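Side-chain contact in thioredoxin (Thermosipho africanus, PDB 6MOS), which probably acts as a thiol-disulfide oxidoreductase, using a redox-active cysteine pair as other thioredoxins do: residues Lys74-Thr78 with Val79-Ile83. Numbering follows the deposited sequence.
Sequences KLVFT and VPTVI
Val76 sets its CG1 methyl against the side chain of Thr81, 3.8 Å from Thr81 OG1. The two side chains meet tip to tip. CG1 lies anti to the backbone N (chi1 172°), which turns that methyl to Thr81 and leaves CG2 to face Ile83. Val76 CG2 comes within 4.3 Å of Ile83 CD1. Ile83 CD1 also lies 3.9 Å from Lys74 CE, in the aliphatic part of the lysine. The Lys74 chain bends at chi2 and chi3 and crosses the Ile83 side chain obliquely; its NZ forms a salt bridge with Glu90. Thr81 OG1 donates a hydrogen bond of 2.6 Å to Thr78 O. The donor sits 32° off the carbonyl plane. OG1 also accepts from a water, which in turn accepts from Phe77 N, so the hydroxyl ties two points of the loop to the start of the strand. With an alanine at Thr81, Thr78 O and this water would probably lose their hydroxyl partner, and the loop would be held less firmly. The loop joins helix 69-73 to strand 81-86 of the thioredoxin fold and carries its cis-proline. The peptide bond before Pro80 is cis, and the proline side chain touches Cys38 and Cys41, the residues of the CxxC disulfide. Val79 also touches Cys41. On the Pro80 side, a second water bridges Thr78 OG1 and Pro80 O, donating to the carbonyl. Thr78 CG2 lies 3.8 Å from Thr81 OG1, and the two threonine side chains cross at about a right angle.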
# COMPACT_ATOMS: atom_id res chain seq x y z
N LYS A 74 -5.02 -12.68 -0.37
CA LYS A 74 -5.63 -11.38 -0.12
C LYS A 74 -6.53 -10.90 -1.26
O LYS A 74 -7.09 -9.80 -1.15
CB LYS A 74 -4.55 -10.32 0.11
CG LYS A 74 -3.83 -10.45 1.42
CD LYS A 74 -4.70 -10.11 2.63
CE LYS A 74 -4.97 -8.61 2.70
NZ LYS A 74 -5.65 -8.23 3.98
N LEU A 75 -6.66 -11.68 -2.34
CA LEU A 75 -7.51 -11.32 -3.48
C LEU A 75 -7.01 -10.05 -4.16
O LEU A 75 -7.78 -9.17 -4.55
CB LEU A 75 -8.98 -11.18 -3.05
CG LEU A 75 -9.50 -12.41 -2.28
CD1 LEU A 75 -10.95 -12.23 -1.85
CD2 LEU A 75 -9.36 -13.66 -3.13
N VAL A 76 -5.69 -9.96 -4.31
CA VAL A 76 -5.03 -8.88 -5.04
C VAL A 76 -4.76 -9.38 -6.45
O VAL A 76 -4.05 -10.38 -6.62
CB VAL A 76 -3.73 -8.46 -4.36
CG1 VAL A 76 -2.96 -7.48 -5.25
CG2 VAL A 76 -4.01 -7.89 -2.99
N PHE A 77 -5.30 -8.69 -7.45
CA PHE A 77 -5.19 -9.11 -8.83
C PHE A 77 -4.58 -8.08 -9.76
O PHE A 77 -4.08 -8.46 -10.82
CB PHE A 77 -6.57 -9.50 -9.38
CG PHE A 77 -7.33 -10.38 -8.47
CD1 PHE A 77 -6.85 -11.65 -8.18
CD2 PHE A 77 -8.49 -9.95 -7.87
CE1 PHE A 77 -7.53 -12.47 -7.32
CE2 PHE A 77 -9.18 -10.77 -7.01
CZ PHE A 77 -8.70 -12.04 -6.73
N THR A 78 -4.64 -6.81 -9.41
CA THR A 78 -4.04 -5.76 -10.22
C THR A 78 -2.92 -5.09 -9.43
O THR A 78 -2.94 -5.05 -8.20
CB THR A 78 -5.08 -4.71 -10.64
OG1 THR A 78 -4.42 -3.67 -11.38
CG2 THR A 78 -5.80 -4.13 -9.43
N VAL A 79 -1.94 -4.56 -10.15
CA VAL A 79 -0.91 -3.75 -9.53
C VAL A 79 -0.86 -2.39 -10.22
O VAL A 79 -1.15 -2.30 -11.42
CB VAL A 79 0.46 -4.46 -9.53
CG1 VAL A 79 0.37 -5.70 -8.68
CG2 VAL A 79 0.84 -4.89 -10.94
N PRO A 80 -0.52 -1.31 -9.52
CA PRO A 80 -0.23 -1.37 -8.08
C PRO A 80 -1.49 -1.56 -7.24
O PRO A 80 -2.57 -1.12 -7.65
CB PRO A 80 0.43 -0.02 -7.81
CG PRO A 80 -0.18 0.90 -8.83
CD PRO A 80 -0.34 0.05 -10.07
N THR A 81 -1.38 -2.25 -6.11
CA THR A 81 -2.42 -2.24 -5.10
C THR A 81 -1.77 -1.82 -3.79
O THR A 81 -0.66 -2.24 -3.48
CB THR A 81 -3.12 -3.62 -4.94
OG1 THR A 81 -3.91 -3.93 -6.11
CG2 THR A 81 -4.02 -3.64 -3.71
N VAL A 82 -2.45 -0.94 -3.06
CA VAL A 82 -1.96 -0.45 -1.77
C VAL A 82 -2.98 -0.84 -0.71
O VAL A 82 -4.17 -0.56 -0.86
CB VAL A 82 -1.73 1.07 -1.78
CG1 VAL A 82 -1.32 1.54 -0.39
CG2 VAL A 82 -0.66 1.44 -2.78
N ILE A 83 -2.51 -1.49 0.36
CA ILE A 83 -3.39 -1.83 1.47
C ILE A 83 -2.79 -1.19 2.71
O ILE A 83 -1.61 -1.37 3.00
CB ILE A 83 -3.54 -3.35 1.65
CG1 ILE A 83 -4.11 -3.99 0.38
CG2 ILE A 83 -4.46 -3.67 2.81
CD1 ILE A 83 -4.42 -5.46 0.54
O HOH W 1 -6.13 -5.70 -6.54
O HOH W 2 -3.97 -1.11 -9.76